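Local structure of rifin (7JZK) at residues A30-L35 against S51-T56; R37-D42 against T113-Q118. The protein binds the LAIR1 ectodomain, in this crystal the form inserted in an antibody, through its V2 domain, and is probably a variant surface antigen of the malaria parasite. All coordinates share one frame; numbering follows the deposited sequence.

Interaction 1 of 2, residues A30-L35 against S51-T56; sequences AIIGAL and SFFNST. With NAG (2-acetamido-2-deoxy-beta-D-glucopyranose), chain E.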
loop_
_atom_site.group_PDB
_atom_site.type_symbol
_atom_site.label_atom_id
_atom_site.label_comp_id
_atom_site.label_asym_id
_atom_site.label_seq_id
_atom_site.Cartn_x
_atom_site.Cartn_y
_atom_site.Cartn_z
ATOM N N ALA B 30 -14.210 -14.123 15.407
ATOM C CA ALA B 30 -13.547 -13.034 16.118
ATOM C C ALA B 30 -12.422 -12.426 15.287
ATOM O O ALA B 30 -12.306 -11.194 15.177
ATOM C CB ALA B 30 -13.017 -13.531 17.464
ATOM N N ILE B 31 -11.578 -13.269 14.682
ATOM C CA ILE B 31 -10.488 -12.650 13.930
ATOM C C ILE B 31 -11.023 -11.999 12.669
ATOM O O ILE B 31 -10.494 -10.979 12.222
ATOM C CB ILE B 31 -9.343 -13.614 13.576
ATOM C CG1 ILE B 31 -8.102 -12.802 13.201
ATOM C CG2 ILE B 31 -9.703 -14.454 12.386
ATOM C CD1 ILE B 31 -7.685 -11.772 14.233
ATOM N N ILE B 32 -12.091 -12.541 12.094
ATOM C CA ILE B 32 -12.590 -11.972 10.856
ATOM C C ILE B 32 -13.175 -10.611 11.147
ATOM O O ILE B 32 -12.911 -9.639 10.433
ATOM C CB ILE B 32 -13.607 -12.911 10.169
ATOM C CG1 ILE B 32 -12.890 -14.104 9.522
ATOM C CG2 ILE B 32 -14.454 -12.110 9.152
ATOM C CD1 ILE B 32 -13.819 -15.314 9.249
ATOM N N GLY B 33 -13.992 -10.515 12.191
ATOM C CA GLY B 33 -14.516 -9.221 12.567
ATOM C C GLY B 33 -13.425 -8.216 12.852
ATOM O O GLY B 33 -13.534 -7.058 12.460
ATOM N N ALA B 34 -12.362 -8.640 13.547
ATOM C CA ALA B 34 -11.293 -7.702 13.878
ATOM C C ALA B 34 -10.584 -7.182 12.617
ATOM O O ALA B 34 -10.338 -5.974 12.481
ATOM C CB ALA B 34 -10.302 -8.375 14.834
ATOM N N LEU B 35 -10.319 -8.072 11.649
ATOM C CA LEU B 35 -9.663 -7.658 10.410
ATOM C C LEU B 35 -10.564 -6.781 9.562
ATOM O O LEU B 35 -10.112 -5.783 8.981
ATOM C CB LEU B 35 -9.290 -8.885 9.603
ATOM C CG LEU B 35 -8.319 -9.796 10.310
ATOM C CD1 LEU B 35 -8.170 -11.001 9.417
ATOM C CD2 LEU B 35 -7.030 -9.037 10.509
ATOM N N SER B 51 -13.541 -18.044 3.719
ATOM C CA SER B 51 -12.841 -19.023 2.891
ATOM C C SER B 51 -11.341 -18.981 3.140
ATOM O O SER B 51 -10.665 -20.011 3.106
ATOM C CB SER B 51 -13.130 -18.744 1.412
ATOM O OG SER B 51 -12.219 -19.381 0.520
ATOM N N PHE B 52 -10.811 -17.791 3.424
ATOM C CA PHE B 52 -9.385 -17.631 3.683
ATOM C C PHE B 52 -8.975 -18.392 4.933
ATOM O O PHE B 52 -7.884 -18.959 4.988
ATOM C CB PHE B 52 -9.032 -16.149 3.826
ATOM C CG PHE B 52 -7.600 -15.897 4.233
ATOM C CD1 PHE B 52 -7.246 -15.869 5.567
ATOM C CD2 PHE B 52 -6.616 -15.661 3.286
ATOM C CE1 PHE B 52 -5.939 -15.636 5.952
ATOM C CE2 PHE B 52 -5.288 -15.421 3.678
ATOM C CZ PHE B 52 -4.959 -15.407 5.011
ATOM N N PHE B 53 -9.821 -18.390 5.955
ATOM C CA PHE B 53 -9.537 -19.064 7.225
ATOM C C PHE B 53 -9.942 -20.535 7.294
ATOM O O PHE B 53 -9.912 -21.116 8.385
ATOM C CB PHE B 53 -10.118 -18.274 8.392
ATOM C CG PHE B 53 -9.275 -17.104 8.752
ATOM C CD1 PHE B 53 -8.055 -17.319 9.355
ATOM C CD2 PHE B 53 -9.664 -15.797 8.482
ATOM C CE1 PHE B 53 -7.235 -16.271 9.687
ATOM C CE2 PHE B 53 -8.830 -14.733 8.819
ATOM C CZ PHE B 53 -7.619 -14.977 9.423
ATOM N N ASN B 54 -10.365 -21.133 6.182
ATOM C CA ASN B 54 -10.499 -22.584 6.167
ATOM C C ASN B 54 -9.130 -23.263 6.038
ATOM O O ASN B 54 -8.914 -24.322 6.638
ATOM C CB ASN B 54 -11.490 -22.992 5.065
ATOM C CG ASN B 54 -11.820 -24.476 5.062
ATOM O OD1 ASN B 54 -11.317 -25.244 5.880
ATOM N ND2 ASN B 54 -12.705 -24.881 4.147
ATOM N N SER B 55 -8.177 -22.635 5.329
ATOM C CA SER B 55 -6.860 -23.214 5.058
ATOM C C SER B 55 -5.758 -22.782 6.021
ATOM O O SER B 55 -4.782 -23.521 6.194
ATOM C CB SER B 55 -6.405 -22.865 3.640
ATOM O OG SER B 55 -5.000 -23.042 3.511
ATOM N N THR B 56 -5.843 -21.590 6.597
ATOM C CA THR B 56 -4.806 -21.078 7.479
ATOM C C THR B 56 -5.330 -20.828 8.883
ATOM O O THR B 56 -6.504 -20.503 9.084
ATOM C CB THR B 56 -4.194 -19.790 6.937
ATOM O OG1 THR B 56 -3.828 -18.948 8.036
ATOM C CG2 THR B 56 -5.164 -19.081 6.082
HETATM C C1 NAG E . -3.399 -17.532 -1.387
HETATM C C2 NAG E . -3.844 -18.802 -0.754
HETATM C C3 NAG E . -2.925 -19.913 -1.175
HETATM C C4 NAG E . -2.808 -20.002 -2.690
HETATM C C5 NAG E . -2.660 -18.642 -3.382
HETATM C C6 NAG E . -3.009 -18.722 -4.852
HETATM C C7 NAG E . -5.029 -18.705 1.371
HETATM C C8 NAG E . -4.906 -18.626 2.854
HETATM N N2 NAG E . -3.886 -18.715 0.687
HETATM O O3 NAG E . -3.453 -21.116 -0.623
HETATM O O4 NAG E . -1.578 -20.668 -2.934
HETATM O O5 NAG E . -3.518 -17.637 -2.806
HETATM O O6 NAG E . -2.765 -17.474 -5.482
HETATM O O7 NAG E . -6.107 -18.712 0.808
#
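In the helical V2 domain, helix 13-39 packs against the short helix 49-55 through the ring of F53, which three aliphatic side chains of the long helix touch. The two short segments lie 11.4 Å apart at closest axis approach, their directions 131° from parallel. I31 gives a CH-pi contact: its CG2 sits over one face of the ring, 3.9 Å from the centroid of F53 and displaced toward the rim. The first torsion of I31 (chi1 -162°) places CG2 between the backbone N and the carbonyl carbon, and this branch meets the ring. L35 arrives in the ring plane, its CD1 3.8 Å from CE2 of F53, while I32 passes obliquely and brings CG1 to 3.8 Å from CD2. On the opposite face of F53 lies F52, whose CD1 stands above the ring centre. F52 in turn receives, over one of its own faces, CG2 of T56 and the acetamido methyl of a glycan attached to the protein, and also touches A67 of helix 61-75. With a methyl group on one face and an aromatic ring on the other, F53 is held by shape and dispersion, with no polar group of either segment taking part.

Interaction 2 of 2, residues R37-D42 against T113-Q118; sequences RYFHID and TGAVTQ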
loop_
_atom_site.group_PDB
_atom_site.type_symbol
_atom_site.label_atom_id
_atom_site.label_comp_id
_atom_site.label_asym_id
_atom_site.label_seq_id
_atom_site.Cartn_x
_atom_site.Cartn_y
_atom_site.Cartn_z
ATOM N N ARG B 37 -13.101 -4.840 10.653
ATOM C CA ARG B 37 -13.306 -3.561 11.313
ATOM C C ARG B 37 -12.038 -2.716 11.328
ATOM O O ARG B 37 -12.127 -1.484 11.388
ATOM C CB ARG B 37 -13.872 -3.814 12.716
ATOM C CG ARG B 37 -15.314 -4.411 12.671
ATOM C CD ARG B 37 -15.814 -4.938 14.022
ATOM N NE ARG B 37 -15.825 -3.924 15.078
ATOM C CZ ARG B 37 -15.616 -4.181 16.371
ATOM N NH1 ARG B 37 -15.653 -3.185 17.254
ATOM N NH2 ARG B 37 -15.349 -5.424 16.787
ATOM N N TYR B 38 -10.852 -3.337 11.295
ATOM C CA TYR B 38 -9.633 -2.538 11.366
ATOM C C TYR B 38 -9.083 -2.195 9.992
ATOM O O TYR B 38 -8.570 -1.095 9.797
ATOM C CB TYR B 38 -8.548 -3.276 12.154
ATOM C CG TYR B 38 -7.364 -2.415 12.531
ATOM C CD1 TYR B 38 -6.332 -2.179 11.630
ATOM C CD2 TYR B 38 -7.284 -1.833 13.781
ATOM C CE1 TYR B 38 -5.254 -1.383 11.967
ATOM C CE2 TYR B 38 -6.219 -1.046 14.136
ATOM C CZ TYR B 38 -5.203 -0.819 13.226
ATOM O OH TYR B 38 -4.128 -0.032 13.576
ATOM N N PHE B 39 -9.178 -3.114 9.036
ATOM C CA PHE B 39 -8.665 -2.890 7.692
ATOM C C PHE B 39 -9.762 -2.602 6.678
ATOM O O PHE B 39 -9.446 -2.201 5.558
ATOM C CB PHE B 39 -7.866 -4.100 7.208
ATOM C CG PHE B 39 -6.606 -4.332 7.968
ATOM C CD1 PHE B 39 -5.450 -3.646 7.653
ATOM C CD2 PHE B 39 -6.573 -5.263 8.998
ATOM C CE1 PHE B 39 -4.276 -3.870 8.369
ATOM C CE2 PHE B 39 -5.405 -5.498 9.712
ATOM C CZ PHE B 39 -4.257 -4.798 9.397
ATOM N N HIS B 40 -11.033 -2.733 7.050
ATOM C CA HIS B 40 -12.124 -2.403 6.139
ATOM C C HIS B 40 -11.994 -3.212 4.864
ATOM O O HIS B 40 -12.311 -2.753 3.772
ATOM C CB HIS B 40 -12.164 -0.894 5.882
ATOM C CG HIS B 40 -11.759 -0.099 7.090
ATOM N ND1 HIS B 40 -12.559 0.002 8.215
ATOM C CD2 HIS B 40 -10.606 0.559 7.384
ATOM C CE1 HIS B 40 -11.934 0.730 9.126
ATOM N NE2 HIS B 40 -10.746 1.074 8.651
ATOM N N ILE B 41 -11.633 -4.475 5.074
ATOM C CA ILE B 41 -11.495 -5.447 3.962
ATOM C C ILE B 41 -12.449 -6.623 4.206
ATOM O O ILE B 41 -12.755 -6.889 5.352
ATOM C CB ILE B 41 -10.016 -5.872 3.845
ATOM C CG1 ILE B 41 -9.583 -6.028 2.392
ATOM C CG2 ILE B 41 -9.693 -7.101 4.679
ATOM C CD1 ILE B 41 -9.684 -4.758 1.598
ATOM N N ASP B 42 -12.965 -7.228 3.141
ATOM C CA ASP B 42 -13.887 -8.383 3.242
ATOM C C ASP B 42 -13.248 -9.603 2.588
ATOM O O ASP B 42 -13.744 -10.714 2.795
ATOM C CB ASP B 42 -15.188 -8.061 2.526
ATOM C CG ASP B 42 -15.933 -6.915 3.173
ATOM O OD1 ASP B 42 -16.657 -7.171 4.151
ATOM O OD2 ASP B 42 -15.771 -5.778 2.702
ATOM N N THR B 113 2.283 -6.181 10.677
ATOM C CA THR B 113 2.560 -7.270 11.608
ATOM C C THR B 113 2.226 -6.843 13.026
ATOM O O THR B 113 1.520 -7.549 13.743
ATOM C CB THR B 113 4.037 -7.688 11.477
ATOM O OG1 THR B 113 4.269 -8.226 10.162
ATOM C CG2 THR B 113 4.454 -8.709 12.534
ATOM N N GLY B 114 2.659 -5.656 13.426
ATOM C CA GLY B 114 2.309 -5.196 14.759
ATOM C C GLY B 114 0.809 -5.040 14.935
ATOM O O GLY B 114 0.251 -5.415 15.975
ATOM N N ALA B 115 0.129 -4.536 13.901
ATOM C CA ALA B 115 -1.315 -4.363 14.003
ATOM C C ALA B 115 -2.013 -5.712 14.150
ATOM O O ALA B 115 -2.844 -5.908 15.046
ATOM C CB ALA B 115 -1.838 -3.610 12.781
ATOM N N VAL B 116 -1.640 -6.675 13.308
ATOM C CA VAL B 116 -2.260 -7.989 13.353
ATOM C C VAL B 116 -1.990 -8.647 14.686
ATOM O O VAL B 116 -2.854 -9.340 15.239
ATOM C CB VAL B 116 -1.723 -8.833 12.189
ATOM C CG1 VAL B 116 -2.013 -10.294 12.412
ATOM C CG2 VAL B 116 -2.310 -8.352 10.896
ATOM N N THR B 117 -0.816 -8.384 15.261
ATOM C CA THR B 117 -0.508 -8.934 16.570
ATOM C C THR B 117 -1.509 -8.425 17.590
ATOM O O THR B 117 -2.127 -9.211 18.325
ATOM C CB THR B 117 0.914 -8.558 16.983
ATOM O OG1 THR B 117 1.868 -9.194 16.113
ATOM C CG2 THR B 117 1.168 -8.973 18.430
ATOM N N GLN B 118 -1.743 -7.114 17.596
ATOM C CA GLN B 118 -2.725 -6.599 18.541
ATOM C C GLN B 118 -4.107 -7.192 18.285
ATOM O O GLN B 118 -4.816 -7.562 19.229
ATOM C CB GLN B 118 -2.792 -5.082 18.459
ATOM C CG GLN B 118 -1.450 -4.386 18.475
ATOM C CD GLN B 118 -1.172 -3.776 19.816
ATOM O OE1 GLN B 118 -1.424 -4.400 20.851
ATOM N NE2 GLN B 118 -0.673 -2.541 19.819
#
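The neighbouring rings of Y38 and F39 both reach toward A115, the tyrosine carrying its edge atom CD1 above the centre of the F39 ring, 3.9 Å from its plane. The two ring planes are inclined at about 62°, so they nest against each other without lying parallel. Toward helix 108-126 neither ring offers a clean face or edge. CB of A115 approaches both obliquely, 4.2 Å from CE1 of Y38 and 4.3 Å from CZ of F39, and V116 meets F39 in the same slanting way, with CG2 4.3 Å from CZ. Y38 reaches the alanine because its CG is anti to the backbone N (chi1 -168°), which turns the ring toward the other helix. The imidazole of H40 packs with one face on the backbone of Y38, the carbonyl carbon lying near the ring's rim.

These apolar approaches are light ones, and the single methyl of A115 is met by both rings. In helix 108-126 the hydroxyl of T117 is turned back on its own backbone: OG1 donates to O of T113 over 2.9 Å, from well above the carbonyl plane, and the same oxygen accepts from N of T117.

Helix 13-39 ends here, for H40 leaves helical geometry with positive phi and its O accepts from ND2 of N85. V116 also packs on V61 and I64 of helix 61-75, and Y38 on V91 and T94 of helix 86-94. The arrangement is consistent with packing in an alpha-helical bundle, F39, A115 and V116 being buried and Y38 at the margin: the aromatic C-terminal turn of one helix rests on the alanine-valine surface of another, distant in sequence.

How the interactions relate
Both contacts use helix 13-39, interaction 1 just before its last turn and interaction 2 at its C-terminal end, with centres about 11 Å apart. Each is a mainly buried, apolar contact. Their segments alternate along the chain, and helix 13-39 meets a sequence-near partner (49-55) in one and a distant one (108-126) in the other. The aromatic roles are reversed: in interaction 1 the long helix supplies aliphatic branches around a phenylalanine, whereas in interaction 2 it supplies the rings, which meet small aliphatic groups. Interaction 1 is the tighter fit and runs out through F52 to a glycan; interaction 2 is looser and lies nearer the centre of the chain. Helix 61-75 borders both, meeting L35 in one and V116 in the other.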